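Side-chain contacts in hemin degrading factor (Pseudomonas aeruginosa, PDB 4MF9), which binds heme and probably serves in both its trafficking and its degradation: residues D247-F252 with L282-D287; T303-L308 with E331-L336. One frame throughout, in Å; residues are numbered along the deposited sequence.

Contact 1: residues D247-F252 with L282-D287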
loop_
_atom_site.group_PDB
_atom_site.type_symbol
_atom_site.label_atom_id
_atom_site.label_comp_id
_atom_site.label_asym_id
_atom_site.label_seq_id
_atom_site.Cartn_x
_atom_site.Cartn_y
_atom_site.Cartn_z
ATOM N N ASP A 247 12.433 -9.040 14.877
ATOM C CA ASP A 247 12.644 -10.184 13.993
ATOM C C ASP A 247 12.358 -9.891 12.508
ATOM O O ASP A 247 12.913 -10.516 11.668
ATOM C CB ASP A 247 11.889 -11.446 14.477
ATOM C CG ASP A 247 12.560 -12.135 15.670
ATOM O OD1 ASP A 247 13.635 -11.703 16.032
ATOM O OD2 ASP A 247 12.031 -13.100 16.222
ATOM N N LEU A 248 11.399 -9.018 12.218
ATOM C CA LEU A 248 11.014 -8.780 10.833
ATOM C C LEU A 248 12.195 -8.347 9.961
ATOM O O LEU A 248 12.384 -8.880 8.870
ATOM C CB LEU A 248 9.876 -7.761 10.750
ATOM C CG LEU A 248 9.432 -7.376 9.335
ATOM C CD1 LEU A 248 8.920 -8.558 8.529
ATOM C CD2 LEU A 248 8.397 -6.299 9.430
ATOM N N ALA A 249 13.006 -7.410 10.447
ATOM C CA ALA A 249 14.196 -6.973 9.710
ATOM C C ALA A 249 15.190 -8.121 9.517
ATOM O O ALA A 249 15.837 -8.245 8.469
ATOM C CB ALA A 249 14.872 -5.812 10.438
ATOM N N LYS A 250 15.313 -8.945 10.529
ATOM C CA LYS A 250 16.202 -10.077 10.523
ATOM C C LYS A 250 15.822 -11.097 9.503
ATOM O O LYS A 250 16.651 -11.643 8.914
ATOM C CB LYS A 250 16.318 -10.673 11.884
ATOM C CG LYS A 250 17.156 -9.842 12.802
ATOM C CD LYS A 250 16.705 -9.969 14.195
ATOM C CE LYS A 250 17.737 -9.419 15.133
ATOM N NZ LYS A 250 17.717 -10.115 16.413
ATOM N N LEU A 251 14.519 -11.304 9.314
ATOM C CA LEU A 251 14.005 -12.209 8.282
ATOM C C LEU A 251 14.333 -11.705 6.875
ATOM O O LEU A 251 14.706 -12.495 5.998
ATOM C CB LEU A 251 12.495 -12.463 8.450
ATOM C CG LEU A 251 11.913 -13.508 7.497
ATOM C CD1 LEU A 251 10.812 -14.301 8.151
ATOM C CD2 LEU A 251 11.368 -12.815 6.251
ATOM N N PHE A 252 14.171 -10.399 6.652
ATOM C CA PHE A 252 14.591 -9.789 5.393
ATOM C C PHE A 252 16.075 -10.068 5.160
ATOM O O PHE A 252 16.468 -10.524 4.078
ATOM C CB PHE A 252 14.361 -8.273 5.422
ATOM C CG PHE A 252 12.974 -7.845 4.986
ATOM C CD1 PHE A 252 12.577 -7.964 3.659
ATOM C CD2 PHE A 252 12.090 -7.282 5.901
ATOM C CE1 PHE A 252 11.297 -7.550 3.257
ATOM C CE2 PHE A 252 10.818 -6.871 5.509
ATOM C CZ PHE A 252 10.427 -7.002 4.183
ATOM N N LEU A 282 20.022 -4.345 1.194
ATOM C CA LEU A 282 19.294 -3.928 2.339
ATOM C C LEU A 282 20.082 -2.914 3.155
ATOM O O LEU A 282 21.255 -3.031 3.253
ATOM C CB LEU A 282 18.981 -5.135 3.224
ATOM C CG LEU A 282 17.924 -6.176 2.853
ATOM C CD1 LEU A 282 17.523 -6.122 1.426
ATOM C CD2 LEU A 282 18.315 -7.592 3.257
ATOM N N LYS A 283 19.416 -1.962 3.763
ATOM C CA LYS A 283 20.102 -0.986 4.568
ATOM C C LYS A 283 19.295 -0.299 5.660
ATOM O O LYS A 283 18.181 0.122 5.433
ATOM C CB LYS A 283 20.688 0.055 3.621
ATOM C CG LYS A 283 21.232 1.277 4.290
ATOM C CD LYS A 283 22.664 1.090 4.673
ATOM C CE LYS A 283 23.545 1.259 3.469
ATOM N NZ LYS A 283 24.184 2.557 3.242
ATOM N N TRP A 284 19.904 -0.120 6.799
ATOM C CA TRP A 284 19.376 0.672 7.856
ATOM C C TRP A 284 19.738 2.164 7.704
ATOM O O TRP A 284 20.817 2.498 7.356
ATOM C CB TRP A 284 19.942 0.206 9.169
ATOM C CG TRP A 284 19.366 -1.056 9.714
ATOM C CD1 TRP A 284 19.865 -2.295 9.575
ATOM C CD2 TRP A 284 18.175 -1.174 10.430
ATOM N NE1 TRP A 284 19.059 -3.189 10.195
ATOM C CE2 TRP A 284 18.017 -2.511 10.754
ATOM C CE3 TRP A 284 17.222 -0.264 10.865
ATOM C CZ2 TRP A 284 16.903 -2.973 11.460
ATOM C CZ3 TRP A 284 16.137 -0.726 11.569
ATOM C CH2 TRP A 284 15.986 -2.055 11.859
ATOM N N LEU A 285 18.830 3.058 8.012
ATOM C CA LEU A 285 19.140 4.443 8.218
ATOM C C LEU A 285 18.272 4.862 9.320
ATOM O O LEU A 285 17.096 4.949 9.145
ATOM C CB LEU A 285 18.817 5.283 6.973
ATOM C CG LEU A 285 19.534 6.600 6.641
ATOM C CD1 LEU A 285 20.896 6.673 7.227
ATOM C CD2 LEU A 285 19.618 6.631 5.143
ATOM N N ASP A 286 18.869 5.077 10.478
ATOM C CA ASP A 286 18.139 5.447 11.652
ATOM C C ASP A 286 17.040 4.375 11.890
ATOM O O ASP A 286 17.334 3.219 11.768
ATOM C CB ASP A 286 17.636 6.861 11.525
ATOM C CG ASP A 286 18.732 7.893 11.793
ATOM O OD1 ASP A 286 19.861 7.485 12.055
ATOM O OD2 ASP A 286 18.397 9.065 11.749
ATOM N N ASP A 287 15.815 4.785 12.153
ATOM C CA ASP A 287 14.701 3.846 12.418
ATOM C C ASP A 287 14.148 3.186 11.152
ATOM O O ASP A 287 13.242 2.331 11.225
ATOM C CB ASP A 287 13.540 4.563 13.114
ATOM C CG ASP A 287 13.884 5.039 14.507
ATOM O OD1 ASP A 287 14.826 4.487 15.123
ATOM O OD2 ASP A 287 13.187 5.964 14.989
#
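The indole of W284 meets A249 through its six-membered ring: the methyl CB of A249 comes in obliquely and lies 3.6 Å from W284 CZ2, with W284 CH2 next at 4.2 Å. That oblique approach brings one small methyl against the outer part of the indole, while F289 of the next strand packs edge-to-face with the same ring system, and T302 also touches it. W284 reaches the helix because its CG stands beside the backbone N (chi1 -76°) and the indole is then turned roughly crosswise to the side-chain stem (chi2 96°).

The other flat group, the phenyl ring of F252, behaves differently. Its CB points at the strand, but the ring swings off into the protein, against L298 and L336. What F252 offers L282 is therefore backbone: L282 CD2 sits 3.6 Å from F252 O and 3.8 Å from F252 C, in van der Waals contact with the carbonyl group. The two points of touch lie about one helical turn apart on the helix and two residues apart on the strand. No hydrogen bond crosses between the segments, so packing alone joins them here.

The contact lies away from the heme pocket. Strand 282-285 is the outermost strand at one end of its antiparallel sheet, paired with strand 288-293, and F289 from that neighbour touches A249 and L282 as well as W284. Helix 247-258 thus packs across the last three strands of that sheet, 282-285, 288-293 and 296-301, while L248, L251 and F252 also reach L336 of strand 332-338 in the other sheet.

Contact 2: residues T303-L308 with E331-L336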
loop_
_atom_site.group_PDB
_atom_site.type_symbol
_atom_site.label_atom_id
_atom_site.label_comp_id
_atom_site.label_asym_id
_atom_site.label_seq_id
_atom_site.Cartn_x
_atom_site.Cartn_y
_atom_site.Cartn_z
ATOM N N THR A 303 10.002 1.426 14.048
ATOM C CA THR A 303 9.487 1.930 15.322
ATOM C C THR A 303 7.970 2.032 15.353
ATOM O O THR A 303 7.372 2.182 16.417
ATOM C CB THR A 303 10.082 3.308 15.643
ATOM O OG1 THR A 303 10.239 4.040 14.423
ATOM C CG2 THR A 303 11.446 3.148 16.301
ATOM N N GLY A 304 7.346 1.955 14.183
ATOM C CA GLY A 304 5.902 2.070 14.098
ATOM C C GLY A 304 5.229 0.733 14.303
ATOM O O GLY A 304 4.004 0.667 14.481
ATOM N N ILE A 305 6.039 -0.327 14.288
ATOM C CA ILE A 305 5.555 -1.703 14.468
ATOM C C ILE A 305 5.219 -1.986 15.921
ATOM O O ILE A 305 6.101 -1.988 16.777
ATOM C CB ILE A 305 6.608 -2.737 14.014
ATOM C CG1 ILE A 305 6.911 -2.577 12.524
ATOM C CG2 ILE A 305 6.111 -4.154 14.271
ATOM C CD1 ILE A 305 8.005 -3.524 12.021
ATOM N N ALA A 306 3.945 -2.236 16.202
ATOM C CA ALA A 306 3.513 -2.535 17.563
ATOM C C ALA A 306 3.460 -4.037 17.828
ATOM O O ALA A 306 3.795 -4.480 18.924
ATOM C CB ALA A 306 2.178 -1.919 17.847
ATOM N N GLU A 307 2.999 -4.808 16.841
ATOM C CA GLU A 307 2.933 -6.271 16.970
ATOM C C GLU A 307 3.393 -6.949 15.696
ATOM O O GLU A 307 3.188 -6.436 14.588
ATOM C CB GLU A 307 1.513 -6.756 17.258
ATOM C CG GLU A 307 0.767 -6.018 18.331
ATOM C CD GLU A 307 -0.706 -6.386 18.357
ATOM O OE1 GLU A 307 -1.054 -7.562 18.074
ATOM O OE2 GLU A 307 -1.512 -5.488 18.671
ATOM N N LEU A 308 3.996 -8.118 15.867
ATOM C CA LEU A 308 4.503 -8.909 14.761
ATOM C C LEU A 308 4.060 -10.352 14.981
ATOM O O LEU A 308 4.357 -10.951 16.033
ATOM C CB LEU A 308 6.037 -8.844 14.715
ATOM C CG LEU A 308 6.571 -9.619 13.510
ATOM C CD1 LEU A 308 6.002 -9.000 12.200
ATOM C CD2 LEU A 308 8.081 -9.672 13.496
ATOM N N GLU A 331 -3.837 -1.826 12.522
ATOM C CA GLU A 331 -3.785 -1.870 11.066
ATOM C C GLU A 331 -2.498 -2.523 10.574
ATOM O O GLU A 331 -1.435 -2.353 11.178
ATOM C CB GLU A 331 -3.940 -0.466 10.473
ATOM C CG GLU A 331 -5.283 0.200 10.759
ATOM C CD GLU A 331 -6.456 -0.466 10.039
ATOM O OE1 GLU A 331 -6.560 -0.337 8.800
ATOM O OE2 GLU A 331 -7.287 -1.108 10.712
ATOM N N LEU A 332 -2.567 -3.236 9.483
ATOM C CA LEU A 332 -1.463 -3.913 8.884
ATOM C C LEU A 332 -0.433 -2.936 8.247
ATOM O O LEU A 332 -0.755 -2.179 7.356
ATOM C CB LEU A 332 -1.992 -4.737 7.771
ATOM C CG LEU A 332 -2.269 -6.214 7.878
ATOM C CD1 LEU A 332 -2.909 -6.715 6.611
ATOM C CD2 LEU A 332 -1.067 -7.001 8.256
ATOM N N ILE A 333 0.810 -2.974 8.716
ATOM C CA ILE A 333 1.910 -2.327 8.028
ATOM C C ILE A 333 2.442 -2.961 6.759
ATOM O O ILE A 333 2.552 -2.369 5.704
ATOM C CB ILE A 333 3.064 -2.057 9.031
ATOM C CG1 ILE A 333 2.593 -1.201 10.194
ATOM C CG2 ILE A 333 4.294 -1.522 8.364
ATOM C CD1 ILE A 333 3.446 -1.283 11.414
ATOM N N VAL A 334 2.774 -4.232 6.893
ATOM C CA VAL A 334 3.307 -5.017 5.843
ATOM C C VAL A 334 3.084 -6.504 6.114
ATOM O O VAL A 334 3.008 -6.850 7.234
ATOM C CB VAL A 334 4.797 -4.764 5.732
ATOM C CG1 VAL A 334 5.470 -5.066 7.034
ATOM C CG2 VAL A 334 5.425 -5.489 4.580
ATOM N N GLN A 335 2.966 -7.312 5.098
ATOM C CA GLN A 335 2.839 -8.754 5.250
ATOM C C GLN A 335 3.840 -9.426 4.358
ATOM O O GLN A 335 4.030 -8.993 3.262
ATOM C CB GLN A 335 1.485 -9.255 4.795
ATOM C CG GLN A 335 0.280 -8.912 5.608
ATOM C CD GLN A 335 -0.985 -9.435 4.922
ATOM O OE1 GLN A 335 -1.590 -10.398 5.348
ATOM N NE2 GLN A 335 -1.322 -8.828 3.828
ATOM N N LEU A 336 4.393 -10.516 4.824
ATOM C CA LEU A 336 5.303 -11.301 4.053
ATOM C C LEU A 336 4.781 -12.716 3.810
ATOM O O LEU A 336 4.364 -13.343 4.716
ATOM C CB LEU A 336 6.624 -11.374 4.757
ATOM C CG LEU A 336 7.592 -10.272 4.397
ATOM C CD1 LEU A 336 7.026 -8.989 4.883
ATOM C CD2 LEU A 336 8.924 -10.578 5.008
#
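I333 touches G304 and I305 through the far end of its longer branch. From CB, which points at the opposite segment, the short branch CG2 lies beside the carbonyl carbon and the longer branch leaves through CG1, beside the backbone N (chi1 -58°). I333 CG1 is still 4.9 Å from G304 O and acts as a spacer. The chain then runs on nearly extended (chi2 159°), and CD1 does the touching. I333 CD1 tucks against the peptide that links the two residues, 3.7 Å from both G304 O and I305 CA.

I333 CD1 also meets the I305 side chain at CG1, 3.9 Å away, and the two isoleucine side chains cross at about a right angle. I305 thus receives the methyl at its stem. G304, without a side chain, contributes its carbonyl oxygen. All three touching residues are buried, and the contact is van der Waals packing, with no hydrogen bond between the segments.

The end of a 3-10 segment, 303-304, and the short link 305-306 lead into strand 307-313, where A306 and E307 both face F326 in a classic beta bulge. Strand 320-326 runs between strands 307-313 and 332-338 in the sheet, and I333 and V334 both make backbone bonds to A325; the isoleucine therefore reaches past strand 320-326 to the residues that lead into strand 307-313. I333 O also accepts a hydrogen bond from N85 ND2, a residue just beyond strand 78-84. Two residues along from I333, Q335 belongs to the heme pocket, while V334 touches strand 262-268 and, with L308, packs on L248 of helix 247-258.

How the contacts relate
Contacts 1 and 2 follow one another along the chain, contact 1 closing before contact 2 opens, and both belong to the C-terminal HemS/ChuX domain. Their centres are about 13 Å apart, yet they touch: L251 CD2 packs 3.5 Å from L336 CD2, and L248 CD2 lies 3.8 Å from I305 CD1. Helix 247-258 is the bridge. It meets the border strand 282-285 of one antiparallel sheet in contact 1, and it also lies on residues of contact 2, whose strands belong to the other sheet. D287 and T303 meet as well. Packing thus runs continuously from that border to strand 332-338, whose Q335 lines the heme pocket.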